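PDB 6E0K: cyclic UMP-AMP synthase from Rhodothermus marinus SG0.5JP17-172, which synthesises the cyclic dinucleotide 3',3'-cUAMP from UTP and ATP as a second messenger of CBASS, a bacterial defence system that kills phage-infected cells. Local coordinates for residues A[38-49]-A[61-69]; A[147-155]-A[164-172]. All coordinates share one frame; numbering follows the deposited sequence.

In the fold
After helices 5-11 and 18-32 the chain enters strand 42-45, the first strand; contact 1 pairs it antiparallel with strand 61-68, closing a loop of 11 mostly irregular residues. The chain then passes through strand 71-73, helices 77-82 and 92-107, and strands 112-114, 119-122 and 127-138 before contact 2 opens. Contact 2 joins 147-155 to 164-172, closing a second, shorter loop of 8 residues, the end of hairpin 150-157/162-166. The two loops follow in series, neither nesting nor crossing. Both contacts belong to one mixed sheet, in which strand 127-138 runs between strands 61-68 and 150-157. Their centres lie 12 Å apart, and a salt bridge from Glu42 of contact 1 to Lys169 of contact 2 links them directly.

Contact 1. Residues A[38-49]-A[61-69]; sequences KGKPEVYLQGSY and VDVVVQLNS
With CG of Tyr44 set between its backbone N and carbonyl carbon (chi1 60°) and CG of Gln66 anti to the backbone N (chi1 175°), the ring lies over Val64 and its hydroxyl meets the Gln66 amide. Val64 CB stands 3.8 Å from the Tyr44 ring centroid, a CH-pi contact over the face. At the ring edge, Tyr44 OH donates to Gln66 OE1 at 2.7 Å, tilted from the carbonyl plane. The same amide gives its NE2 to a lone pair of Asn68 OD1 (2.9 Å), so bonds at both ends fix its rotation. Asn68 OD1 also accepts from Gln135 NE2 of strand 127-138. Asn68 ND2 in turn reaches Glu42 OE2 at 2.9 Å from above the carboxylate plane; that oxygen also pairs with Lys169, which probably favours its ionised form.

Beneath this polar row runs an antiparallel ladder. Tyr44 and Val64 form a hydrogen-bonded pair, with Val64 N to Tyr44 O nearly straight (171° at the hydrogen). On the other face, Val43 CG1 meets Val63 CG1 at 3.6 Å and Leu45 CD2 touches Val61 CG1 at 3.6 Å, beneath helix 18-32. At the far end, Gln46 N bonds to Asp62 O at 3.0 Å, and a water bridges Asp62 OD2 and Ser48 OG. Gln46, Gly47 and Ser48 bind ATP, Gln46 and Asp62 also contact UTP, and Asp62 binds magnesium with Asp60 and Asp129. A Gly-Ser motif after one strand, at the start of a short helix, followed by an Asp-x-Asp pair (Asp60, Asp62) at the neighbouring strand, is the active-site signature of the nucleotidyltransferase fold.

Contact 2. Residues A[147-155]-A[164-172]; sequences DDYIEGMTF and VVNYPKLHY
Strands 150-155 and 164-166 run antiparallel, their axes 4.7 Å apart at 147°, with Met153-Asn166 and Phe155-Val164 as hydrogen-bonded pairs flanking the non-hydrogen-bonded pair Thr154-Val165. Val164 O takes two donors: the backbone Phe155 N, and Thr154 OG1 from above the carbonyl plane at 2.6 Å. The Phe155 ring is laid against Val164, whose CB lies over the ring face, offset toward its rim, 3.9 Å from the centroid. Met153, bent at chi2 (78°), carries SD to 3.9 Å from Asn166 CB, while its CG meets Pro168 CD at the start of the helix. Gly152 CA approaches Tyr167 CD2 to 3.5 Å. Toward the start of the strand, Ile150 CG2 packs on Leu170 CD1 at 3.6 Å, the two side chains crossing at about a right angle. Lys169, extended, brings NZ to the syn lone pair of Glu151 OE2 in a 3.1 Å salt bridge; the lysine's shorter salt bridge goes to Glu42 of strand 42-45. The UTP-binding Asn166 leads through N-cap Tyr167 into helix 168-181, whose first turn rests on strand 42-45, while strand 127-138 pairs with the other edge of strand 150-157.

Contact 1. Residues A[38-49]-A[61-69]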
loop_
_atom_site.group_PDB
_atom_site.type_symbol
_atom_site.label_atom_id
_atom_site.label_comp_id
_atom_site.label_asym_id
_atom_site.label_seq_id
_atom_site.Cartn_x
_atom_site.Cartn_y
_atom_site.Cartn_z
ATOM N N LYS A 38 1.877 20.487 -19.879
ATOM C CA LYS A 38 2.417 19.330 -20.590
ATOM C C LYS A 38 1.662 18.068 -20.219
ATOM O O LYS A 38 2.244 16.988 -20.086
ATOM C CB LYS A 38 3.913 19.162 -20.309
ATOM C CG LYS A 38 4.778 20.371 -20.664
ATOM C CD LYS A 38 5.022 20.486 -22.162
ATOM C CE LYS A 38 5.854 21.721 -22.490
ATOM N NZ LYS A 38 5.166 22.981 -22.096
ATOM N N GLY A 39 0.359 18.176 -20.051
ATOM C CA GLY A 39 -0.381 16.977 -19.716
ATOM C C GLY A 39 -1.020 17.118 -18.350
ATOM O O GLY A 39 -0.397 17.578 -17.383
ATOM N N LYS A 40 -2.249 16.721 -18.267
ATOM C CA LYS A 40 -2.976 16.762 -17.011
ATOM C C LYS A 40 -2.815 15.432 -16.287
ATOM O O LYS A 40 -3.063 14.379 -16.886
ATOM C CB LYS A 40 -4.440 17.031 -17.276
ATOM C CG LYS A 40 -5.269 17.153 -16.049
ATOM C CD LYS A 40 -6.687 17.418 -16.474
ATOM C CE LYS A 40 -7.550 17.681 -15.292
ATOM N NZ LYS A 40 -8.884 18.157 -15.760
ATOM N N PRO A 41 -2.398 15.421 -15.027
ATOM C CA PRO A 41 -2.146 14.148 -14.353
ATOM C C PRO A 41 -3.436 13.469 -13.930
ATOM O O PRO A 41 -4.495 14.092 -13.802
ATOM C CB PRO A 41 -1.319 14.551 -13.131
ATOM C CG PRO A 41 -1.804 15.948 -12.829
ATOM C CD PRO A 41 -2.031 16.573 -14.184
ATOM N N GLU A 42 -3.334 12.163 -13.722
ATOM C CA GLU A 42 -4.444 11.459 -13.101
ATOM C C GLU A 42 -4.280 11.491 -11.590
ATOM O O GLU A 42 -3.178 11.672 -11.058
ATOM C CB GLU A 42 -4.552 10.019 -13.604
ATOM C CG GLU A 42 -3.404 9.128 -13.204
ATOM C CD GLU A 42 -3.642 7.666 -13.570
ATOM O OE1 GLU A 42 -4.786 7.184 -13.438
ATOM O OE2 GLU A 42 -2.680 7.002 -13.991
ATOM N N VAL A 43 -5.403 11.345 -10.891
ATOM C CA VAL A 43 -5.429 11.392 -9.441
ATOM C C VAL A 43 -6.172 10.154 -8.978
ATOM O O VAL A 43 -7.344 9.966 -9.333
ATOM C CB VAL A 43 -6.125 12.663 -8.921
ATOM C CG1 VAL A 43 -6.010 12.753 -7.401
ATOM C CG2 VAL A 43 -5.551 13.897 -9.601
ATOM N N TYR A 44 -5.503 9.306 -8.204
ATOM C CA TYR A 44 -6.149 8.103 -7.705
ATOM C C TYR A 44 -5.667 7.799 -6.296
ATOM O O TYR A 44 -4.680 8.359 -5.815
ATOM C CB TYR A 44 -5.926 6.910 -8.652
ATOM C CG TYR A 44 -4.494 6.480 -8.910
ATOM C CD1 TYR A 44 -3.749 7.053 -9.938
ATOM C CD2 TYR A 44 -3.904 5.463 -8.155
ATOM C CE1 TYR A 44 -2.441 6.634 -10.198
ATOM C CE2 TYR A 44 -2.597 5.043 -8.404
ATOM C CZ TYR A 44 -1.877 5.636 -9.420
ATOM O OH TYR A 44 -0.589 5.215 -9.676
ATOM N N LEU A 45 -6.410 6.930 -5.605
ATOM C CA LEU A 45 -6.033 6.548 -4.259
ATOM C C LEU A 45 -5.179 5.299 -4.271
ATOM O O LEU A 45 -5.298 4.453 -5.157
ATOM C CB LEU A 45 -7.259 6.277 -3.384
ATOM C CG LEU A 45 -8.099 7.503 -3.098
ATOM C CD1 LEU A 45 -9.087 7.171 -1.995
ATOM C CD2 LEU A 45 -7.199 8.679 -2.703
ATOM N N GLN A 46 -4.328 5.185 -3.259
ATOM C CA GLN A 46 -3.639 3.940 -2.984
ATOM C C GLN A 46 -3.798 3.660 -1.499
ATOM O O GLN A 46 -4.584 4.336 -0.811
ATOM C CB GLN A 46 -2.165 4.011 -3.405
ATOM C CG GLN A 46 -1.302 4.982 -2.595
ATOM C CD GLN A 46 0.187 4.791 -2.895
ATOM O OE1 GLN A 46 0.623 3.689 -3.230
ATOM N NE2 GLN A 46 0.965 5.862 -2.764
ATOM N N GLY A 47 -3.085 2.658 -0.993
ATOM C CA GLY A 47 -3.140 2.497 0.445
ATOM C C GLY A 47 -4.420 1.826 0.907
ATOM O O GLY A 47 -5.193 1.266 0.127
ATOM N N SER A 48 -4.644 1.922 2.215
ATOM C CA SER A 48 -5.682 1.110 2.841
ATOM C C SER A 48 -7.073 1.472 2.326
ATOM O O SER A 48 -7.889 0.581 2.064
ATOM C CB SER A 48 -5.613 1.246 4.361
ATOM O OG SER A 48 -5.950 2.556 4.772
ATOM N N TYR A 49 -7.370 2.765 2.152
ATOM C CA TYR A 49 -8.714 3.117 1.698
ATOM C C TYR A 49 -8.983 2.557 0.305
ATOM O O TYR A 49 -10.058 2.007 0.033
ATOM C CB TYR A 49 -8.909 4.633 1.692
ATOM C CG TYR A 49 -8.998 5.290 3.036
ATOM C CD1 TYR A 49 -10.023 4.994 3.928
ATOM C CD2 TYR A 49 -8.089 6.275 3.396
ATOM C CE1 TYR A 49 -10.115 5.653 5.154
ATOM C CE2 TYR A 49 -8.172 6.911 4.615
ATOM C CZ TYR A 49 -9.193 6.608 5.480
ATOM O OH TYR A 49 -9.255 7.282 6.676
ATOM N N VAL A 61 -5.236 10.145 4.052
ATOM C CA VAL A 61 -5.577 9.551 2.764
ATOM C C VAL A 61 -4.346 9.551 1.868
ATOM O O VAL A 61 -3.703 10.592 1.683
ATOM C CB VAL A 61 -6.730 10.322 2.097
ATOM C CG1 VAL A 61 -7.092 9.682 0.767
ATOM C CG2 VAL A 61 -7.948 10.359 3.020
ATOM N N ASP A 62 -4.040 8.396 1.283
ATOM C CA ASP A 62 -2.891 8.259 0.387
ATOM C C ASP A 62 -3.334 8.496 -1.055
ATOM O O ASP A 62 -4.017 7.654 -1.654
ATOM C CB ASP A 62 -2.253 6.883 0.541
ATOM C CG ASP A 62 -1.741 6.636 1.944
ATOM O OD1 ASP A 62 -1.006 7.492 2.473
ATOM O OD2 ASP A 62 -2.104 5.594 2.531
ATOM N N VAL A 63 -2.937 9.640 -1.617
ATOM C CA VAL A 63 -3.354 10.068 -2.944
ATOM C C VAL A 63 -2.152 10.019 -3.872
ATOM O O VAL A 63 -1.051 10.425 -3.491
ATOM C CB VAL A 63 -3.945 11.491 -2.904
ATOM C CG1 VAL A 63 -4.406 11.936 -4.296
ATOM C CG2 VAL A 63 -5.090 11.557 -1.884
ATOM N N VAL A 64 -2.367 9.534 -5.091
ATOM C CA VAL A 64 -1.337 9.509 -6.126
ATOM C C VAL A 64 -1.714 10.510 -7.215
ATOM O O VAL A 64 -2.823 10.459 -7.755
ATOM C CB VAL A 64 -1.186 8.102 -6.726
ATOM C CG1 VAL A 64 -0.055 8.105 -7.750
ATOM C CG2 VAL A 64 -0.904 7.071 -5.644
ATOM N N VAL A 65 -0.790 11.408 -7.541
ATOM C CA VAL A 65 -0.957 12.369 -8.625
ATOM C C VAL A 65 0.085 12.005 -9.676
ATOM O O VAL A 65 1.287 12.214 -9.466
ATOM C CB VAL A 65 -0.807 13.808 -8.115
ATOM C CG1 VAL A 65 -0.816 14.790 -9.264
ATOM C CG2 VAL A 65 -1.964 14.125 -7.167
ATOM N N GLN A 66 -0.357 11.405 -10.779
ATOM C CA GLN A 66 0.542 10.714 -11.703
ATOM C C GLN A 66 0.465 11.331 -13.092
ATOM O O GLN A 66 -0.612 11.388 -13.699
ATOM C CB GLN A 66 0.205 9.222 -11.757
ATOM C CG GLN A 66 1.027 8.472 -12.806
ATOM C CD GLN A 66 0.847 6.969 -12.716
ATOM O OE1 GLN A 66 0.799 6.405 -11.616
ATOM N NE2 GLN A 66 0.775 6.303 -13.866
ATOM N N LEU A 67 1.615 11.775 -13.604
ATOM C CA LEU A 67 1.694 12.302 -14.960
ATOM C C LEU A 67 1.849 11.146 -15.935
ATOM O O LEU A 67 2.721 10.291 -15.753
ATOM C CB LEU A 67 2.879 13.257 -15.080
ATOM C CG LEU A 67 3.008 13.934 -16.434
ATOM C CD1 LEU A 67 1.844 14.872 -16.629
ATOM C CD2 LEU A 67 4.349 14.658 -16.551
ATOM N N ASN A 68 0.998 11.110 -16.965
ATOM C CA ASN A 68 1.021 10.036 -17.953
ATOM C C ASN A 68 1.360 10.494 -19.359
ATOM O O ASN A 68 1.406 9.658 -20.269
ATOM C CB ASN A 68 -0.330 9.313 -17.977
ATOM C CG ASN A 68 -0.559 8.494 -16.739
ATOM O OD1 ASN A 68 0.316 7.728 -16.339
ATOM N ND2 ASN A 68 -1.728 8.643 -16.120
ATOM N N SER A 69 1.605 11.782 -19.571
ATOM C CA SER A 69 1.938 12.236 -20.914
ATOM C C SER A 69 3.370 11.898 -21.284
ATOM O O SER A 69 3.727 11.918 -22.465
ATOM C CB SER A 69 1.704 13.739 -21.019
ATOM O OG SER A 69 2.526 14.419 -20.082
HETATM O O HOH W 1 -1.029 12.799 -17.978
HETATM O O HOH W 2 -0.003 8.263 -1.549
HETATM O O HOH W 3 -5.516 5.867 1.283
HETATM O O HOH W 4 -2.745 3.530 3.613
HETATM O O HOH W 5 -4.967 5.018 3.204
#

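Contact 2. Residues A[147-155]-A[164-172]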
loop_
_atom_site.group_PDB
_atom_site.type_symbol
_atom_site.label_atom_id
_atom_site.label_comp_id
_atom_site.label_asym_id
_atom_site.label_seq_id
_atom_site.Cartn_x
_atom_site.Cartn_y
_atom_site.Cartn_z
ATOM N N ASP A 147 4.210 -2.301 -26.731
ATOM C CA ASP A 147 3.177 -2.459 -25.712
ATOM C C ASP A 147 3.535 -3.495 -24.653
ATOM O O ASP A 147 2.740 -3.723 -23.735
ATOM C CB ASP A 147 1.843 -2.833 -26.367
ATOM C CG ASP A 147 1.166 -1.645 -27.027
ATOM O OD1 ASP A 147 1.827 -0.955 -27.837
ATOM O OD2 ASP A 147 -0.028 -1.405 -26.738
ATOM N N ASP A 148 4.705 -4.121 -24.752
ATOM C CA ASP A 148 5.136 -5.159 -23.815
ATOM C C ASP A 148 5.949 -4.487 -22.714
ATOM O O ASP A 148 7.175 -4.396 -22.788
ATOM C CB ASP A 148 5.939 -6.223 -24.560
ATOM C CG ASP A 148 6.386 -7.388 -23.674
ATOM O OD1 ASP A 148 6.059 -7.426 -22.472
ATOM O OD2 ASP A 148 7.088 -8.277 -24.204
ATOM N N TYR A 149 5.257 -3.986 -21.693
ATOM C CA TYR A 149 5.917 -3.405 -20.536
ATOM C C TYR A 149 4.978 -3.510 -19.350
ATOM O O TYR A 149 3.770 -3.705 -19.506
ATOM C CB TYR A 149 6.313 -1.937 -20.767
ATOM C CG TYR A 149 5.148 -1.017 -21.059
ATOM C CD1 TYR A 149 4.421 -0.410 -20.030
ATOM C CD2 TYR A 149 4.789 -0.737 -22.365
ATOM C CE1 TYR A 149 3.357 0.454 -20.319
ATOM C CE2 TYR A 149 3.733 0.112 -22.658
ATOM C CZ TYR A 149 3.026 0.699 -21.639
ATOM O OH TYR A 149 1.985 1.544 -21.962
ATOM N N ILE A 150 5.545 -3.359 -18.165
ATOM C CA ILE A 150 4.789 -3.328 -16.920
ATOM C C ILE A 150 4.780 -1.892 -16.423
ATOM O O ILE A 150 5.833 -1.248 -16.338
ATOM C CB ILE A 150 5.391 -4.294 -15.889
ATOM C CG1 ILE A 150 5.303 -5.724 -16.424
ATOM C CG2 ILE A 150 4.655 -4.182 -14.553
ATOM C CD1 ILE A 150 6.054 -6.729 -15.607
ATOM N N GLU A 151 3.593 -1.383 -16.099
ATOM C CA GLU A 151 3.438 0.021 -15.748
ATOM C C GLU A 151 3.470 0.194 -14.239
ATOM O O GLU A 151 2.735 -0.493 -13.511
ATOM C CB GLU A 151 2.137 0.606 -16.298
ATOM C CG GLU A 151 2.070 2.116 -16.111
ATOM C CD GLU A 151 0.682 2.680 -16.324
ATOM O OE1 GLU A 151 0.132 2.488 -17.426
ATOM O OE2 GLU A 151 0.145 3.309 -15.389
ATOM N N GLY A 152 4.315 1.112 -13.782
ATOM C CA GLY A 152 4.326 1.607 -12.426
ATOM C C GLY A 152 4.385 3.121 -12.439
ATOM O O GLY A 152 3.896 3.777 -13.358
ATOM N N MET A 153 4.995 3.673 -11.396
ATOM C CA MET A 153 5.236 5.105 -11.341
ATOM C C MET A 153 6.529 5.327 -10.580
ATOM O O MET A 153 7.039 4.428 -9.904
ATOM C CB MET A 153 4.061 5.863 -10.695
ATOM C CG MET A 153 3.600 5.317 -9.350
ATOM S SD MET A 153 4.693 5.797 -7.995
ATOM C CE MET A 153 3.518 5.925 -6.631
ATOM N N THR A 154 7.065 6.537 -10.693
ATOM C CA THR A 154 8.334 6.820 -10.047
ATOM C C THR A 154 8.388 8.275 -9.602
ATOM O O THR A 154 7.719 9.148 -10.168
ATOM C CB THR A 154 9.518 6.484 -10.979
ATOM O OG1 THR A 154 10.754 6.553 -10.251
ATOM C CG2 THR A 154 9.573 7.441 -12.146
ATOM N N PHE A 155 9.196 8.522 -8.573
ATOM C CA PHE A 155 9.403 9.868 -8.066
ATOM C C PHE A 155 10.818 9.952 -7.513
ATOM O O PHE A 155 11.442 8.937 -7.203
ATOM C CB PHE A 155 8.367 10.244 -6.991
ATOM C CG PHE A 155 8.245 9.232 -5.876
ATOM C CD1 PHE A 155 7.391 8.147 -6.001
ATOM C CD2 PHE A 155 8.988 9.365 -4.711
ATOM C CE1 PHE A 155 7.277 7.204 -4.985
ATOM C CE2 PHE A 155 8.871 8.435 -3.691
ATOM C CZ PHE A 155 8.014 7.349 -3.832
ATOM N N VAL A 164 12.488 6.232 -6.652
ATOM C CA VAL A 164 11.667 5.147 -6.143
ATOM C C VAL A 164 10.693 4.752 -7.237
ATOM O O VAL A 164 10.099 5.623 -7.883
ATOM C CB VAL A 164 10.905 5.568 -4.872
ATOM C CG1 VAL A 164 10.030 4.420 -4.374
ATOM C CG2 VAL A 164 11.879 6.023 -3.792
ATOM N N VAL A 165 10.527 3.448 -7.448
ATOM C CA VAL A 165 9.529 2.927 -8.377
ATOM C C VAL A 165 8.517 2.111 -7.592
ATOM O O VAL A 165 8.897 1.199 -6.848
ATOM C CB VAL A 165 10.173 2.079 -9.483
ATOM C CG1 VAL A 165 9.093 1.513 -10.396
ATOM C CG2 VAL A 165 11.188 2.918 -10.278
ATOM N N ASN A 166 7.235 2.450 -7.739
ATOM C CA ASN A 166 6.158 1.713 -7.096
ATOM C C ASN A 166 5.146 1.262 -8.140
ATOM O O ASN A 166 5.097 1.781 -9.259
ATOM C CB ASN A 166 5.441 2.557 -6.033
ATOM C CG ASN A 166 6.307 2.855 -4.820
ATOM O OD1 ASN A 166 7.334 2.213 -4.577
ATOM N ND2 ASN A 166 5.882 3.836 -4.044
ATOM N N TYR A 167 4.302 0.311 -7.747
ATOM C CA TYR A 167 3.297 -0.268 -8.637
ATOM C C TYR A 167 1.936 -0.335 -7.952
ATOM O O TYR A 167 1.344 -1.413 -7.828
ATOM C CB TYR A 167 3.731 -1.658 -9.089
ATOM C CG TYR A 167 5.055 -1.690 -9.821
ATOM C CD1 TYR A 167 6.256 -1.847 -9.139
ATOM C CD2 TYR A 167 5.088 -1.561 -11.202
ATOM C CE1 TYR A 167 7.481 -1.876 -9.850
ATOM C CE2 TYR A 167 6.280 -1.595 -11.905
ATOM C CZ TYR A 167 7.465 -1.745 -11.229
ATOM O OH TYR A 167 8.646 -1.764 -11.957
ATOM N N PRO A 168 1.400 0.802 -7.509
ATOM C CA PRO A 168 0.141 0.759 -6.742
ATOM C C PRO A 168 -1.042 0.222 -7.527
ATOM O O PRO A 168 -1.929 -0.416 -6.935
ATOM C CB PRO A 168 -0.071 2.224 -6.337
ATOM C CG PRO A 168 0.634 3.010 -7.413
ATOM C CD PRO A 168 1.848 2.189 -7.759
ATOM N N LYS A 169 -1.101 0.461 -8.841
ATOM C CA LYS A 169 -2.226 -0.061 -9.608
ATOM C C LYS A 169 -2.215 -1.583 -9.633
ATOM O O LYS A 169 -3.276 -2.214 -9.568
ATOM C CB LYS A 169 -2.200 0.490 -11.029
ATOM C CG LYS A 169 -2.329 1.995 -11.099
ATOM C CD LYS A 169 -2.335 2.439 -12.541
ATOM C CE LYS A 169 -2.529 3.947 -12.648
ATOM N NZ LYS A 169 -2.472 4.398 -14.070
ATOM N N LEU A 170 -1.029 -2.190 -9.754
ATOM C CA LEU A 170 -0.948 -3.646 -9.740
ATOM C C LEU A 170 -1.218 -4.199 -8.351
ATOM O O LEU A 170 -1.853 -5.254 -8.214
ATOM C CB LEU A 170 0.419 -4.116 -10.225
ATOM C CG LEU A 170 0.656 -3.841 -11.702
ATOM C CD1 LEU A 170 2.057 -4.291 -12.069
ATOM C CD2 LEU A 170 -0.382 -4.562 -12.525
ATOM N N HIS A 171 -0.736 -3.512 -7.314
ATOM C CA HIS A 171 -1.096 -3.883 -5.945
ATOM C C HIS A 171 -2.614 -3.953 -5.793
ATOM O O HIS A 171 -3.153 -4.943 -5.288
ATOM C CB HIS A 171 -0.485 -2.886 -4.953
ATOM C CG HIS A 171 -0.795 -3.185 -3.518
ATOM N ND1 HIS A 171 0.073 -3.865 -2.695
ATOM C CD2 HIS A 171 -1.881 -2.891 -2.759
ATOM C CE1 HIS A 171 -0.461 -3.986 -1.493
ATOM N NE2 HIS A 171 -1.643 -3.397 -1.503
ATOM N N TYR A 172 -3.317 -2.921 -6.264
ATOM C CA TYR A 172 -4.774 -2.902 -6.155
ATOM C C TYR A 172 -5.413 -4.014 -6.977
ATOM O O TYR A 172 -6.280 -4.753 -6.491
ATOM C CB TYR A 172 -5.318 -1.538 -6.587
ATOM C CG TYR A 172 -6.809 -1.567 -6.693
ATOM C CD1 TYR A 172 -7.584 -1.661 -5.550
ATOM C CD2 TYR A 172 -7.446 -1.533 -7.925
ATOM C CE1 TYR A 172 -8.958 -1.698 -5.630
ATOM C CE2 TYR A 172 -8.822 -1.568 -8.015
ATOM C CZ TYR A 172 -9.570 -1.667 -6.854
ATOM O OH TYR A 172 -10.947 -1.702 -6.912
HETATM O O HOH W 6 0.985 -0.725 -11.840
#